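Local coordinates for 35 kDa hemin binding protein (PDB 5Y1A) that probably binds hemin and acts as a secreted thioredoxin-like virulence protein exported by the type IX secretion system, its immunoglobulin-like domain aiding stability, at residues 144-150 with 164-170; 179-185 with 246-252. All coordinates share one frame; numbering follows the deposited sequence. Where two conformers were deposited one is given.

Contact 1: 144-150 with 164-170; sequences PAEVNLK and TFTGKVD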
# COMPACT_ATOMS: atom_id res chain seq x y z
N PRO A 144 -9.22 -21.17 -0.64
CA PRO A 144 -8.16 -22.17 -0.58
C PRO A 144 -6.74 -21.61 -0.36
O PRO A 144 -5.77 -22.31 -0.57
CB PRO A 144 -8.25 -22.83 -1.95
CG PRO A 144 -8.63 -21.72 -2.84
CD PRO A 144 -9.60 -20.88 -2.04
N ALA A 145 -6.64 -20.34 0.05
CA ALA A 145 -5.36 -19.75 0.45
C ALA A 145 -5.59 -18.73 1.53
O ALA A 145 -6.73 -18.27 1.74
CB ALA A 145 -4.65 -19.11 -0.77
N GLU A 146 -4.52 -18.38 2.24
CA GLU A 146 -4.57 -17.34 3.26
C GLU A 146 -3.24 -16.62 3.20
O GLU A 146 -2.20 -17.22 2.88
CB GLU A 146 -4.81 -17.97 4.64
CG GLU A 146 -4.59 -17.09 5.84
CD GLU A 146 -4.65 -17.90 7.12
OE1 GLU A 146 -3.58 -18.33 7.62
OE2 GLU A 146 -5.79 -18.13 7.59
N VAL A 147 -3.27 -15.32 3.50
CA VAL A 147 -2.04 -14.55 3.61
C VAL A 147 -2.13 -13.60 4.78
O VAL A 147 -3.12 -12.85 4.93
CB VAL A 147 -1.62 -13.86 2.28
CG1 VAL A 147 -2.72 -12.96 1.75
CG2 VAL A 147 -0.29 -13.09 2.47
N ASN A 148 -1.10 -13.67 5.61
CA ASN A 148 -0.97 -12.90 6.85
C ASN A 148 0.19 -11.94 6.68
O ASN A 148 1.19 -12.27 6.04
CB ASN A 148 -0.71 -13.85 8.02
CG ASN A 148 -1.83 -14.86 8.21
OD1 ASN A 148 -2.99 -14.49 8.45
ND2 ASN A 148 -1.51 -16.14 8.05
N LEU A 149 0.07 -10.76 7.30
CA LEU A 149 1.06 -9.71 7.14
C LEU A 149 1.63 -9.29 8.48
O LEU A 149 0.88 -9.09 9.46
CB LEU A 149 0.39 -8.48 6.50
CG LEU A 149 0.08 -8.45 5.01
CD1 LEU A 149 -0.97 -9.51 4.60
CD2 LEU A 149 -0.40 -7.06 4.68
N LYS A 150 2.96 -9.21 8.52
CA LYS A 150 3.66 -8.59 9.65
C LYS A 150 4.47 -7.44 9.08
O LYS A 150 5.40 -7.64 8.28
CB LYS A 150 4.53 -9.60 10.41
CG LYS A 150 5.45 -8.97 11.48
CD LYS A 150 4.68 -8.16 12.53
CE LYS A 150 5.70 -7.35 13.39
NZ LYS A 150 5.09 -6.74 14.61
N THR A 164 6.36 -8.70 5.86
CA THR A 164 6.57 -10.13 5.75
C THR A 164 5.20 -10.77 5.53
O THR A 164 4.29 -10.59 6.35
CB THR A 164 7.25 -10.69 7.01
OG1 THR A 164 8.49 -10.00 7.19
CG2 THR A 164 7.53 -12.17 6.84
N PHE A 165 5.07 -11.48 4.41
CA PHE A 165 3.82 -12.11 4.01
C PHE A 165 4.01 -13.58 4.17
O PHE A 165 4.90 -14.16 3.55
CB PHE A 165 3.49 -11.82 2.54
CG PHE A 165 3.56 -10.37 2.19
CD1 PHE A 165 2.72 -9.47 2.81
CD2 PHE A 165 4.53 -9.89 1.31
CE1 PHE A 165 2.79 -8.11 2.51
CE2 PHE A 165 4.59 -8.52 1.01
CZ PHE A 165 3.73 -7.64 1.63
N THR A 166 3.20 -14.18 5.02
CA THR A 166 3.29 -15.61 5.27
C THR A 166 1.91 -16.19 5.08
O THR A 166 0.92 -15.57 5.46
CB THR A 166 3.78 -15.92 6.71
OG1 THR A 166 2.90 -15.30 7.65
CG2 THR A 166 5.23 -15.41 6.93
N GLY A 167 1.84 -17.38 4.53
CA GLY A 167 0.54 -17.96 4.31
C GLY A 167 0.58 -19.43 3.97
O GLY A 167 1.61 -20.09 4.08
N LYS A 168 -0.58 -19.95 3.56
CA LYS A 168 -0.70 -21.36 3.20
C LYS A 168 -1.76 -21.51 2.15
O LYS A 168 -2.70 -20.73 2.11
CB LYS A 168 -1.10 -22.20 4.42
CG LYS A 168 0.06 -22.64 5.29
CD LYS A 168 -0.38 -23.71 6.26
CE LYS A 168 0.82 -24.39 6.91
NZ LYS A 168 1.75 -23.41 7.55
N VAL A 169 -1.61 -22.52 1.30
CA VAL A 169 -2.61 -22.85 0.30
C VAL A 169 -3.05 -24.30 0.53
O VAL A 169 -2.27 -25.12 1.02
CB VAL A 169 -2.13 -22.62 -1.17
CG1 VAL A 169 -1.56 -21.21 -1.35
CG2 VAL A 169 -1.07 -23.66 -1.61
N ASP A 170 -4.31 -24.58 0.21
CA ASP A 170 -4.83 -25.94 0.26
C ASP A 170 -4.12 -26.85 -0.72
O ASP A 170 -3.55 -26.39 -1.73
CB ASP A 170 -6.32 -25.95 -0.04
CG ASP A 170 -7.18 -25.56 1.15
OD1 ASP A 170 -6.73 -25.69 2.31
OD2 ASP A 170 -8.31 -25.14 0.89
O HOH W 1 1.00 -16.85 8.82
O HOH W 2 8.16 -7.38 8.57
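Leu149 meets Phe165 at the rim of the ring: its branch carbon CG lies in the ring plane, 3.6 Å from Phe165 CD1, while Leu149 CD2 reaches along the same edge to CE1. The faces of the phenyl ring are therefore not used by this leucine. Val147 comes alongside, pointing the same way as Phe165; its CG2, anti to the backbone N with CG1 at chi1 56°, is the branch that touches Phe165 CB, at 4.0 Å. Farther along the same face Ala145 CB rests on Val169 CG1. This apolar side looks into the beta-sandwich, where Val147, Leu149 and Phe165 touch strand 245-252.

The opposite face is polar. The Asn148 amide turns its ND2 back along its own strand to Glu146 OE1, 3.0 Å away; the oxygen lies close to the amide plane but is approached from above the carboxylate plane. A water bridges across the strands, 2.7 Å from Asn148 ND2 and 2.7 Å from Thr166 OG1. A second water donates to Lys150 O and pairs with Thr164 OG1, while Lys150 NZ makes a salt bridge to Glu275.

An antiparallel backbone ladder joins the strands, its bonds more bent at Glu146 with Lys168. Asp170 N closes its far end with a nearly straight 2.8 Å bond to Pro144 O, and the Asp170 carboxylate is hydrogen-bonded to Ser33. The chemistry is that of an amphipathic hairpin: hydrocarbon packs it against the other sheet, while amide, hydroxyl and water knit its polar surface, with the Glu146 charge probably eased by the Asn148 N-H.

Contact 2: 179-185 with 246-252; sequences MLTAYVL and DVLAFVH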
# COMPACT_ATOMS: atom_id res chain seq x y z
N MET A 179 0.60 -16.32 -7.67
CA MET A 179 1.30 -15.05 -7.62
C MET A 179 0.96 -14.32 -6.32
O MET A 179 -0.12 -14.51 -5.77
CB MET A 179 0.86 -14.19 -8.81
CG MET A 179 0.91 -14.89 -10.17
SD MET A 179 2.56 -15.54 -10.61
CE MET A 179 3.38 -14.02 -10.87
N LEU A 180 1.88 -13.50 -5.85
CA LEU A 180 1.55 -12.56 -4.78
C LEU A 180 1.79 -11.12 -5.23
O LEU A 180 2.86 -10.78 -5.80
CB LEU A 180 2.32 -12.88 -3.50
CG LEU A 180 1.84 -12.01 -2.34
CD1 LEU A 180 1.27 -12.83 -1.24
CD2 LEU A 180 2.96 -11.07 -1.86
N THR A 181 0.77 -10.28 -5.03
CA THR A 181 0.89 -8.84 -5.28
C THR A 181 0.67 -8.11 -3.96
O THR A 181 -0.21 -8.48 -3.18
CB THR A 181 -0.11 -8.39 -6.38
OG1 THR A 181 0.27 -8.97 -7.63
CG2 THR A 181 -0.11 -6.87 -6.54
N ALA A 182 1.47 -7.08 -3.72
CA ALA A 182 1.24 -6.23 -2.54
C ALA A 182 1.25 -4.76 -2.96
O ALA A 182 2.10 -4.31 -3.77
CB ALA A 182 2.28 -6.51 -1.46
N TYR A 183 0.31 -4.02 -2.38
CA TYR A 183 0.18 -2.59 -2.59
C TYR A 183 0.43 -1.83 -1.29
O TYR A 183 0.07 -2.29 -0.20
CB TYR A 183 -1.26 -2.21 -3.04
CG TYR A 183 -1.77 -2.82 -4.32
CD1 TYR A 183 -0.90 -3.17 -5.37
CD2 TYR A 183 -3.15 -2.97 -4.52
CE1 TYR A 183 -1.43 -3.70 -6.58
CE2 TYR A 183 -3.67 -3.49 -5.69
CZ TYR A 183 -2.81 -3.86 -6.72
OH TYR A 183 -3.34 -4.39 -7.89
N VAL A 184 1.06 -0.66 -1.43
CA VAL A 184 1.00 0.35 -0.37
C VAL A 184 -0.15 1.31 -0.74
O VAL A 184 -0.15 1.90 -1.83
CB VAL A 184 2.32 1.12 -0.20
CG1 VAL A 184 2.19 2.07 1.03
CG2 VAL A 184 3.50 0.13 0.01
N LEU A 185 -1.11 1.45 0.18
CA LEU A 185 -2.36 2.20 -0.02
C LEU A 185 -2.31 3.43 0.85
O LEU A 185 -1.93 3.34 2.00
CB LEU A 185 -3.58 1.33 0.36
CG LEU A 185 -3.66 0.02 -0.44
CD1 LEU A 185 -4.82 -0.85 0.09
CD2 LEU A 185 -3.84 0.32 -1.92
N ASP A 246 -1.84 1.79 4.50
CA ASP A 246 -2.06 0.35 4.70
C ASP A 246 -1.16 -0.42 3.73
O ASP A 246 -0.77 0.12 2.69
CB ASP A 246 -3.52 -0.02 4.37
CG ASP A 246 -4.52 0.61 5.35
OD1 ASP A 246 -4.24 0.60 6.57
OD2 ASP A 246 -5.57 1.11 4.90
N VAL A 247 -0.86 -1.68 4.05
CA VAL A 247 -0.27 -2.60 3.05
C VAL A 247 -1.26 -3.72 2.86
O VAL A 247 -1.73 -4.34 3.84
CB VAL A 247 1.11 -3.19 3.44
CG1 VAL A 247 1.59 -4.22 2.38
CG2 VAL A 247 2.13 -2.06 3.60
N LEU A 248 -1.62 -3.94 1.61
CA LEU A 248 -2.51 -5.02 1.20
C LEU A 248 -1.67 -6.05 0.43
O LEU A 248 -0.91 -5.68 -0.48
CB LEU A 248 -3.59 -4.45 0.28
CG LEU A 248 -4.45 -5.44 -0.54
CD1 LEU A 248 -5.32 -6.28 0.42
CD2 LEU A 248 -5.33 -4.70 -1.48
N ALA A 249 -1.84 -7.32 0.75
CA ALA A 249 -1.22 -8.37 -0.06
C ALA A 249 -2.28 -9.36 -0.46
O ALA A 249 -3.20 -9.67 0.33
CB ALA A 249 -0.12 -9.09 0.72
N PHE A 250 -2.15 -9.88 -1.68
CA PHE A 250 -3.08 -10.92 -2.10
C PHE A 250 -2.44 -12.01 -2.96
O PHE A 250 -1.52 -11.73 -3.75
CB PHE A 250 -4.35 -10.34 -2.74
CG PHE A 250 -4.10 -9.35 -3.84
CD1 PHE A 250 -4.01 -9.78 -5.18
CD2 PHE A 250 -4.03 -7.99 -3.56
CE1 PHE A 250 -3.82 -8.85 -6.23
CE2 PHE A 250 -3.84 -7.02 -4.59
CZ PHE A 250 -3.74 -7.47 -5.93
N VAL A 251 -2.92 -13.24 -2.76
CA VAL A 251 -2.54 -14.41 -3.57
C VAL A 251 -3.54 -14.53 -4.73
O VAL A 251 -4.77 -14.42 -4.55
CB VAL A 251 -2.58 -15.70 -2.71
CG1 VAL A 251 -2.16 -16.91 -3.53
CG2 VAL A 251 -1.66 -15.56 -1.46
N HIS A 252 -3.03 -14.73 -5.95
CA HIS A 252 -3.89 -14.71 -7.11
C HIS A 252 -3.35 -15.58 -8.22
O HIS A 252 -2.14 -15.88 -8.26
CB HIS A 252 -4.09 -13.26 -7.60
CG HIS A 252 -2.81 -12.54 -7.97
ND1 HIS A 252 -2.32 -12.52 -9.26
CD2 HIS A 252 -1.97 -11.76 -7.24
CE1 HIS A 252 -1.22 -11.78 -9.30
NE2 HIS A 252 -0.98 -11.32 -8.08
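The shortest polar bond here joins Thr181 OG1 to His252 NE2, 2.7 Å apart, with the hydroxyl at the edge of the imidazole and near its plane. Across one face of that ring lies Met179, whose CB sits 3.5 Å from the ring centroid in a CH-pi contact. The imidazole is brought over the neighbouring strand because His252 CG stands between its backbone N and carbonyl carbon (chi1 59°). Hydroxyl at the edge and methylene over the face together limit how the ring can turn.

Phe250 leans across in the same sense, with chi1 52°. Thr181 CB lies over its face, 4.1 Å from the ring centroid, and Thr181 CG2 touches CZ. The ring's far edge is driven into the face of Tyr183: the planes stand at 80°, a T-shaped pair, and Phe250 CE2 comes 3.7 Å from Tyr183 CE2. The phenol oxygen of Tyr183 reaches on to Glu41, so this face abuts the thioredoxin-like part of the chain, where strand 73-79 also touches Tyr183, Leu185 and Leu248.

On the reverse face the groups are small or branched. Ala182 CB and Ala249 CB meet at 4.1 Å, and Leu180 CD1 reaches Val251 CG2 at 4.0 Å. The antiparallel ladder between the strands runs without a break from Met179 with His252 to Leu185 with Asp246. Buried between aromatic and aliphatic groups, the threonine-histidine bond gives both polar atoms a partner and helps hold the imidazole in place against Met179.

Overall arrangement
After the thioredoxin-like part, the chain enters strand 145-153, turns and returns along strand 161-169; contact 1 closes this short hairpin. After a short loop it enters strand 179-186, but the partner of that strand, 245-252, arrives only some sixty residues later, after strands 207-220 and 228-235, so contact 2 closes a much longer loop. The two contacts follow in series, neither nested nor crossed. Their centres lie 11 Å apart in facing sheets of the beta-sandwich, consistent with an immunoglobulin-like domain: Phe165 CZ packs on Ala182 CB at 3.6 Å. Contact 2 turns its other face to strand 73-79, while one end of contact 1 also reaches strand 34-44.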